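Local coordinates for protein integral membrane indolylacetylinositol arabinosyltransferase EmbC (Mycolicibacterium smegmatis, PDB 7BVE) that probably acts as a membrane-embedded arabinosyltransferase that polymerises arabinose into cell-wall arabinan, and binds the antituberculosis drug ethambutol, at residues E877-T882 with R924-D929; S848-L853 with A920-L925; A760-G765 with P843-S848. All blocks are in the same frame, centred on the assembly; numbering follows the deposited sequence.

All three contacts belong to one antiparallel sheet of the C-terminal domain, well away from the centre of the chain. Reading from the N terminus, 760-765 leaves on a long excursion, partly unmodelled, and returns as 843-848, which closes interaction 3. From the shared residue S848 the chain continues directly into 848-853, the first half of interaction 2. Before that contact closes at 920-925, the chain passes through 877-882, which opens interaction 1. The two contacts then finish on successive, overlapping parts of strand 922-928, so their loops cross. Strand 922-928 thereby joins 877-878 to both 845-847 and 851-852, and 845-847 carries 762-764.

Interaction 1: E877-T882 with R924-D929. With CA (calcium ion), chain E.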
loop_
_atom_site.group_PDB
_atom_site.type_symbol
_atom_site.label_atom_id
_atom_site.label_comp_id
_atom_site.label_asym_id
_atom_site.label_seq_id
_atom_site.Cartn_x
_atom_site.Cartn_y
_atom_site.Cartn_z
ATOM N N GLU A 877 29.467 25.827 18.962
ATOM C CA GLU A 877 29.284 27.243 18.680
ATOM C C GLU A 877 30.626 27.884 18.366
ATOM O O GLU A 877 31.683 27.290 18.570
ATOM C CB GLU A 877 28.632 27.978 19.855
ATOM C CG GLU A 877 27.218 27.530 20.162
ATOM C CD GLU A 877 26.610 28.291 21.308
ATOM O OE1 GLU A 877 27.317 29.134 21.896
ATOM O OE2 GLU A 877 25.431 28.035 21.631
ATOM N N VAL A 878 30.566 29.110 17.858
ATOM C CA VAL A 878 31.743 29.923 17.585
ATOM C C VAL A 878 31.701 31.092 18.554
ATOM O O VAL A 878 30.619 31.574 18.893
ATOM C CB VAL A 878 31.767 30.407 16.114
ATOM C CG1 VAL A 878 33.022 31.206 15.783
ATOM C CG2 VAL A 878 31.667 29.245 15.185
ATOM N N GLN A 879 32.859 31.527 19.033
ATOM C CA GLN A 879 32.931 32.623 19.989
ATOM C C GLN A 879 33.924 33.647 19.450
ATOM O O GLN A 879 35.134 33.486 19.624
ATOM C CB GLN A 879 33.339 32.082 21.350
ATOM C CG GLN A 879 33.106 32.983 22.536
ATOM C CD GLN A 879 33.453 32.269 23.820
ATOM O OE1 GLN A 879 34.015 31.179 23.797
ATOM N NE2 GLN A 879 33.080 32.854 24.948
ATOM N N TRP A 880 33.429 34.698 18.797
ATOM C CA TRP A 880 34.337 35.655 18.183
ATOM C C TRP A 880 34.632 36.813 19.124
ATOM O O TRP A 880 33.852 37.130 20.018
ATOM C CB TRP A 880 33.770 36.215 16.879
ATOM C CG TRP A 880 32.560 37.084 17.022
ATOM C CD1 TRP A 880 32.526 38.435 17.253
ATOM C CD2 TRP A 880 31.203 36.672 16.898
ATOM N NE1 TRP A 880 31.229 38.873 17.308
ATOM C CE2 TRP A 880 30.395 37.808 17.092
ATOM C CE3 TRP A 880 30.589 35.446 16.654
ATOM C CZ2 TRP A 880 29.002 37.751 17.042
ATOM C CZ3 TRP A 880 29.220 35.390 16.603
ATOM C CH2 TRP A 880 28.435 36.533 16.797
ATOM N N ALA A 881 35.748 37.485 18.868
ATOM C CA ALA A 881 36.144 38.635 19.665
ATOM C C ALA A 881 37.080 39.506 18.845
ATOM O O ALA A 881 37.534 39.117 17.767
ATOM C CB ALA A 881 36.823 38.210 20.968
ATOM N N THR A 882 37.360 40.691 19.374
ATOM C CA THR A 882 38.364 41.574 18.804
ATOM C C THR A 882 39.713 41.275 19.459
ATOM O O THR A 882 39.896 40.236 20.098
ATOM C CB THR A 882 37.966 43.037 18.981
ATOM O OG1 THR A 882 38.002 43.375 20.369
ATOM C CG2 THR A 882 36.564 43.270 18.455
ATOM N N ARG A 924 36.965 31.316 18.279
ATOM C CA ARG A 924 37.279 30.242 19.212
ATOM C C ARG A 924 36.126 29.255 19.220
ATOM O O ARG A 924 34.964 29.666 19.231
ATOM C CB ARG A 924 37.522 30.803 20.617
ATOM C CG ARG A 924 37.992 29.778 21.626
ATOM C CD ARG A 924 38.361 30.414 22.953
ATOM N NE ARG A 924 37.214 30.888 23.706
ATOM C CZ ARG A 924 37.304 31.596 24.828
ATOM N NH1 ARG A 924 38.487 31.918 25.325
ATOM N NH2 ARG A 924 36.204 31.994 25.454
ATOM N N LEU A 925 36.441 27.975 19.170
ATOM C CA LEU A 925 35.382 26.945 19.148
ATOM C C LEU A 925 34.906 26.699 20.576
ATOM O O LEU A 925 35.591 27.084 21.498
ATOM C CB LEU A 925 35.949 25.665 18.541
ATOM C CG LEU A 925 35.984 25.593 17.019
ATOM C CD1 LEU A 925 37.071 24.661 16.552
ATOM C CD2 LEU A 925 34.662 25.108 16.498
ATOM N N VAL A 926 33.784 26.019 20.735
ATOM C CA VAL A 926 33.200 25.763 22.074
ATOM C C VAL A 926 32.327 24.527 21.910
ATOM O O VAL A 926 31.653 24.492 20.924
ATOM C CB VAL A 926 32.307 26.953 22.439
ATOM C CG1 VAL A 926 31.110 26.507 23.242
ATOM C CG2 VAL A 926 33.030 28.098 23.116
ATOM N N ALA A 927 32.375 23.540 22.805
ATOM C CA ALA A 927 31.478 22.365 22.671
ATOM C C ALA A 927 31.074 21.778 24.039
ATOM O O ALA A 927 31.813 21.969 25.024
ATOM C CB ALA A 927 32.105 21.334 21.788
ATOM N N SER A 928 29.940 21.072 24.077
ATOM C CA SER A 928 29.435 20.455 25.333
ATOM C C SER A 928 28.411 19.364 24.997
ATOM O O SER A 928 27.502 19.638 24.188
ATOM C CB SER A 928 28.839 21.502 26.238
ATOM O OG SER A 928 27.746 22.153 25.606
ATOM N N ASP A 929 28.542 18.190 25.623
ATOM C CA ASP A 929 27.603 17.062 25.375
ATOM C C ASP A 929 26.647 16.943 26.567
ATOM O O ASP A 929 27.133 16.765 27.702
ATOM C CB ASP A 929 28.363 15.756 25.126
ATOM C CG ASP A 929 27.446 14.561 24.935
ATOM O OD1 ASP A 929 26.219 14.743 25.055
ATOM O OD2 ASP A 929 27.967 13.460 24.666
HETATM CA CA CA E . 28.178 11.205 26.206
#
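Two backbone hydrogen bonds join the segments in antiparallel fashion. E877 N donates a hydrogen bond to V926 O at 3.2 Å, nearly straight (168°) and in the carbonyl plane. Further along, Q879 N donates to R924 O at 2.8 Å, again in the carbonyl plane but more bent. Between these bonds V878 and L925 form a non-hydrogen-bonded pair with CA atoms 5.0 Å apart. Their side chains go to one face of the sheet, where V878 packs on I895, F897 and I923; E877 and V926 go to the other.

The polar side-chain contact lies beside Q879. Its CG is anti to the backbone N (chi1 -164°) and the rest of the chain is extended, so it runs alongside R924 and points the same way. R924 also starts anti, then bends at chi3, which turns its side-on edge to the amide. NH2 of R924 reaches OE1 of Q879 at 2.9 Å, and NE of R924 reaches the same oxygen at 3.2 Å. OE1 lies in the guanidinium plane, yet both donors stand above the Q879 carbonyl plane, the two flat groups being turned 68° apart.

Strand 877-878 lies between 922-928 and 895-899 in an antiparallel sheet of the C-terminal domain, whose family is placed among the galactose-binding-like, probably beta-sandwich, domains. E877 OE1 is hydrogen-bonded to S894 OG, just before strand 895-899.

Methyl CG2 of V926 packs beside the amide oxygen OE1 of Q879. At the ends, T882 caps the helix 883-887 through OG1 to Q885 N. D929 OD2 binds a calcium ion at 2.7 Å, its carboxylate swung anti to the backbone N.

Interaction 2: S848-L853 with A920-L925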
loop_
_atom_site.group_PDB
_atom_site.type_symbol
_atom_site.label_atom_id
_atom_site.label_comp_id
_atom_site.label_asym_id
_atom_site.label_seq_id
_atom_site.Cartn_x
_atom_site.Cartn_y
_atom_site.Cartn_z
ATOM N N SER A 848 38.446 26.058 22.655
ATOM C CA SER A 848 39.622 26.041 21.802
ATOM C C SER A 848 40.560 27.202 22.115
ATOM O O SER A 848 40.442 27.885 23.134
ATOM C CB SER A 848 39.204 26.075 20.336
ATOM O OG SER A 848 40.337 26.131 19.499
ATOM N N ALA A 849 41.529 27.399 21.225
ATOM C CA ALA A 849 42.414 28.554 21.266
ATOM C C ALA A 849 41.823 29.667 20.407
ATOM O O ALA A 849 40.756 29.521 19.808
ATOM C CB ALA A 849 43.814 28.173 20.797
ATOM N N TRP A 850 42.517 30.795 20.323
ATOM C CA TRP A 850 42.070 31.900 19.487
ATOM C C TRP A 850 42.681 31.747 18.102
ATOM O O TRP A 850 43.898 31.586 17.974
ATOM C CB TRP A 850 42.451 33.242 20.104
ATOM C CG TRP A 850 41.717 33.529 21.367
ATOM C CD1 TRP A 850 42.196 33.405 22.633
ATOM C CD2 TRP A 850 40.357 33.963 21.494
ATOM N NE1 TRP A 850 41.227 33.751 23.541
ATOM C CE2 TRP A 850 40.087 34.096 22.864
ATOM C CE3 TRP A 850 39.345 34.261 20.579
ATOM C CZ2 TRP A 850 38.850 34.509 23.341
ATOM C CZ3 TRP A 850 38.119 34.670 21.057
ATOM C CH2 TRP A 850 37.882 34.790 22.422
ATOM N N TYR A 851 41.841 31.780 17.073
ATOM C CA TYR A 851 42.282 31.648 15.692
ATOM C C TYR A 851 42.169 32.984 14.980
ATOM O O TYR A 851 41.128 33.637 15.049
ATOM C CB TYR A 851 41.460 30.604 14.945
ATOM C CG TYR A 851 41.701 29.195 15.398
ATOM C CD1 TYR A 851 42.859 28.525 15.040
ATOM C CD2 TYR A 851 40.757 28.519 16.152
ATOM C CE1 TYR A 851 43.082 27.233 15.439
ATOM C CE2 TYR A 851 40.972 27.224 16.555
ATOM C CZ TYR A 851 42.135 26.589 16.194
ATOM O OH TYR A 851 42.359 25.296 16.590
ATOM N N ARG A 852 43.234 33.370 14.288
ATOM C CA ARG A 852 43.255 34.617 13.540
ATOM C C ARG A 852 42.335 34.530 12.325
ATOM O O ARG A 852 42.317 33.529 11.608
ATOM C CB ARG A 852 44.684 34.918 13.090
ATOM C CG ARG A 852 44.869 36.213 12.351
ATOM C CD ARG A 852 44.739 37.387 13.270
ATOM N NE ARG A 852 45.842 37.470 14.223
ATOM C CZ ARG A 852 45.855 38.260 15.287
ATOM N NH1 ARG A 852 46.899 38.272 16.096
ATOM N NH2 ARG A 852 44.816 39.037 15.542
ATOM N N LEU A 853 41.554 35.600 12.093
ATOM C CA LEU A 853 40.695 35.702 10.920
ATOM C C LEU A 853 41.381 36.490 9.807
ATOM O O LEU A 853 42.140 37.426 10.081
ATOM C CB LEU A 853 39.353 36.368 11.245
ATOM C CG LEU A 853 38.325 35.547 12.003
ATOM C CD1 LEU A 853 37.166 36.424 12.377
ATOM C CD2 LEU A 853 37.850 34.438 11.117
ATOM N N ALA A 920 35.145 41.661 14.110
ATOM C CA ALA A 920 35.747 40.518 14.776
ATOM C C ALA A 920 37.081 40.176 14.137
ATOM O O ALA A 920 37.280 40.344 12.931
ATOM C CB ALA A 920 34.823 39.311 14.716
ATOM N N THR A 921 38.004 39.691 14.960
ATOM C CA THR A 921 39.352 39.438 14.478
ATOM C C THR A 921 39.782 38.021 14.830
ATOM O O THR A 921 40.534 37.386 14.086
ATOM C CB THR A 921 40.314 40.470 15.074
ATOM O OG1 THR A 921 39.815 41.787 14.807
ATOM C CG2 THR A 921 41.700 40.350 14.462
ATOM N N GLN A 922 39.296 37.510 15.959
ATOM C CA GLN A 922 39.734 36.229 16.492
ATOM C C GLN A 922 38.510 35.420 16.888
ATOM O O GLN A 922 37.577 35.963 17.479
ATOM C CB GLN A 922 40.645 36.424 17.705
ATOM C CG GLN A 922 41.895 37.226 17.407
ATOM C CD GLN A 922 42.736 37.462 18.622
ATOM O OE1 GLN A 922 42.412 36.998 19.709
ATOM N NE2 GLN A 922 43.815 38.214 18.457
ATOM N N ILE A 923 38.505 34.131 16.556
ATOM C CA ILE A 923 37.397 33.253 16.900
ATOM C C ILE A 923 37.908 32.107 17.770
ATOM O O ILE A 923 39.109 31.925 17.959
ATOM C CB ILE A 923 36.662 32.706 15.664
ATOM C CG1 ILE A 923 37.587 31.838 14.825
ATOM C CG2 ILE A 923 36.123 33.825 14.823
ATOM C CD1 ILE A 923 36.873 31.089 13.742
ATOM N N ARG A 924 36.965 31.316 18.279
ATOM C CA ARG A 924 37.279 30.242 19.212
ATOM C C ARG A 924 36.126 29.255 19.220
ATOM O O ARG A 924 34.964 29.666 19.231
ATOM C CB ARG A 924 37.522 30.803 20.617
ATOM C CG ARG A 924 37.992 29.778 21.626
ATOM C CD ARG A 924 38.361 30.414 22.953
ATOM N NE ARG A 924 37.214 30.888 23.706
ATOM C CZ ARG A 924 37.304 31.596 24.828
ATOM N NH1 ARG A 924 38.487 31.918 25.325
ATOM N NH2 ARG A 924 36.204 31.994 25.454
ATOM N N LEU A 925 36.441 27.975 19.170
ATOM C CA LEU A 925 35.382 26.945 19.148
ATOM C C LEU A 925 34.906 26.699 20.576
ATOM O O LEU A 925 35.591 27.084 21.498
ATOM C CB LEU A 925 35.949 25.665 18.541
ATOM C CG LEU A 925 35.984 25.593 17.019
ATOM C CD1 LEU A 925 37.071 24.661 16.552
ATOM C CD2 LEU A 925 34.662 25.108 16.498
#
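I923 forms the apolar centre, flanked by Y851 and L853 on the same face of the sheet. CG2 of I923 meets CD1 of L853 at 3.7 Å, the two chains crossing at about a right angle. CG1 of I923, in the crowded position between its own backbone N and carbonyl carbon (chi1 63°), lies against CB of Y851. L863 and P943 cover this side, on I923 and Y851 respectively.

On the reverse face W850 and R924 cross obliquely. CB of R924 makes a CH-pi contact over the six-membered ring of W850, 4.1 Å from its centroid, while CD lies above the same ring face. The guanidinium of R924 lies over the CZ2 side of the ring, CZ2 of W850 being 3.3 Å above the guanidinium plane and offset toward its rim; the two planes are 35° apart. NE and NH2 of R924 are taken by Q879 OE1.

The strands are held by reciprocal bonds between Y851 and I923, Y851 N to I923 O at 2.9 Å and I923 N to Y851 O at 3.1 Å. L853 N adds a bond to T921 O, nearly along the C=O axis. At the far end S848 N reaches L925 O at 3.2 Å, from above the carbonyl plane.

The polar edge belongs to R852, bent at chi2 and chi3 so that it runs beside T921 and Q922. Methyl CG2 of T921 sits at the guanidinium edge, and NH2 of R852 has a long, weak ion pair with OD1 of D883. T921 and Q922 both face A881, a classic beta bulge in this antiparallel sheet.

Interaction 3: A760-G765 with P843-S848; sequences AVTSLG and PAVLRS
T762 and R847 form the antiparallel hydrogen-bonded pair on which this surface contact rests. R847 N donates to T762 O at 2.9 Å, in the carbonyl plane, with a moderately bent angle of 150°. The return bond, T762 N to R847 O, is weak at 3.5 Å. T762 O also receives the CA-H of L846, whose methyl CD1 packs nearby.

T762 and R847 run side by side, pointing the same way. OG1 of T762, anti to its carbonyl carbon (chi1 -64°), makes a weak bond to V761 O at 2.8 Å. NH2 of R847 lies 3.0 Å from OG1 of T762, which sits at the guanidinium edge, near its plane. V761 puts CG2 against the carbonyls of R847 and S848, 3.4 Å from R847 O.

Farther along, CD2 of L764 packs on CB of V845 at 3.8 Å. The far edge of 845-847 is served by strand 922-928: the backbone of L846 bonds to A927 and that of S848 to L925. The hydroxyl of S848 has A757 O and L758 O within weak hydrogen-bonding reach, and its one proton can serve only one of them at a time.

A bound calcium ion lies about 7 Å from the side chain of A844. Strand 762-764 is loosely bonded, and its N-to-C direction is 152° from that of 845-847; it extends the antiparallel sheet of a C-terminal domain consistent with a galactose-binding-like beta sandwich.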
loop_
_atom_site.group_PDB
_atom_site.type_symbol
_atom_site.label_atom_id
_atom_site.label_comp_id
_atom_site.label_asym_id
_atom_site.label_seq_id
_atom_site.Cartn_x
_atom_site.Cartn_y
_atom_site.Cartn_z
ATOM N N ALA A 760 42.894 23.573 23.558
ATOM C CA ALA A 760 44.000 24.306 24.162
ATOM C C ALA A 760 43.753 24.590 25.635
ATOM O O ALA A 760 44.501 24.129 26.503
ATOM C CB ALA A 760 44.240 25.608 23.406
ATOM N N VAL A 761 42.716 25.363 25.939
ATOM C CA VAL A 761 42.554 25.897 27.283
ATOM C C VAL A 761 41.610 25.077 28.156
ATOM O O VAL A 761 41.708 25.154 29.390
ATOM C CB VAL A 761 42.095 27.370 27.230
ATOM C CG1 VAL A 761 43.171 28.225 26.591
ATOM C CG2 VAL A 761 40.792 27.504 26.467
ATOM N N THR A 762 40.715 24.292 27.566
ATOM C CA THR A 762 39.819 23.441 28.347
ATOM C C THR A 762 39.471 22.222 27.513
ATOM O O THR A 762 38.896 22.362 26.431
ATOM C CB THR A 762 38.551 24.188 28.754
ATOM O OG1 THR A 762 38.884 25.267 29.635
ATOM C CG2 THR A 762 37.584 23.251 29.449
ATOM N N SER A 763 39.816 21.034 28.012
ATOM C CA SER A 763 39.483 19.787 27.326
ATOM C C SER A 763 39.412 18.684 28.377
ATOM O O SER A 763 40.447 18.213 28.854
ATOM C CB SER A 763 40.504 19.459 26.246
ATOM O OG SER A 763 41.770 19.165 26.806
ATOM N N LEU A 764 38.196 18.293 28.738
ATOM C CA LEU A 764 37.956 17.136 29.588
ATOM C C LEU A 764 37.081 16.155 28.822
ATOM O O LEU A 764 36.117 16.559 28.164
ATOM C CB LEU A 764 37.314 17.529 30.925
ATOM C CG LEU A 764 35.870 18.022 31.064
ATOM C CD1 LEU A 764 35.385 17.815 32.482
ATOM C CD2 LEU A 764 35.766 19.484 30.708
ATOM N N GLY A 765 37.437 14.878 28.877
ATOM C CA GLY A 765 36.800 13.888 28.040
ATOM C C GLY A 765 37.236 13.905 26.591
ATOM O O GLY A 765 36.556 13.302 25.753
ATOM N N PRO A 843 30.471 14.267 31.828
ATOM C CA PRO A 843 30.221 15.367 30.887
ATOM C C PRO A 843 31.513 16.010 30.403
ATOM O O PRO A 843 32.515 16.063 31.120
ATOM C CB PRO A 843 29.373 16.348 31.705
ATOM C CG PRO A 843 29.694 16.040 33.117
ATOM C CD PRO A 843 29.920 14.563 33.163
ATOM N N ALA A 844 31.476 16.494 29.163
ATOM C CA ALA A 844 32.648 16.996 28.463
ATOM C C ALA A 844 32.420 18.436 28.027
ATOM O O ALA A 844 31.339 18.792 27.553
ATOM C CB ALA A 844 32.968 16.123 27.245
ATOM N N VAL A 845 33.443 19.268 28.210
ATOM C CA VAL A 845 33.418 20.661 27.777
ATOM C C VAL A 845 34.727 20.964 27.067
ATOM O O VAL A 845 35.805 20.810 27.649
ATOM C CB VAL A 845 33.208 21.645 28.948
ATOM C CG1 VAL A 845 33.480 23.076 28.501
ATOM C CG2 VAL A 845 31.785 21.549 29.484
ATOM N N LEU A 846 34.630 21.400 25.815
ATOM C CA LEU A 846 35.785 21.741 25.001
ATOM C C LEU A 846 35.782 23.231 24.679
ATOM O O LEU A 846 34.740 23.814 24.370
ATOM C CB LEU A 846 35.798 20.912 23.716
ATOM C CG LEU A 846 36.962 21.127 22.756
ATOM C CD1 LEU A 846 38.246 20.941 23.500
ATOM C CD2 LEU A 846 36.876 20.130 21.627
ATOM N N ARG A 847 36.959 23.841 24.769
ATOM C CA ARG A 847 37.104 25.271 24.519
ATOM C C ARG A 847 38.453 25.491 23.855
ATOM O O ARG A 847 39.488 25.166 24.439
ATOM C CB ARG A 847 36.989 26.057 25.816
ATOM C CG ARG A 847 37.024 27.551 25.639
ATOM C CD ARG A 847 36.835 28.250 26.966
ATOM N NE ARG A 847 35.524 27.958 27.535
ATOM C CZ ARG A 847 35.330 27.300 28.672
ATOM N NH1 ARG A 847 34.096 27.083 29.104
ATOM N NH2 ARG A 847 36.365 26.869 29.382
ATOM N N SER A 848 38.446 26.058 22.655
ATOM C CA SER A 848 39.622 26.041 21.802
ATOM C C SER A 848 40.560 27.202 22.115
ATOM O O SER A 848 40.442 27.885 23.134
ATOM C CB SER A 848 39.204 26.075 20.336
ATOM O OG SER A 848 40.337 26.131 19.499
#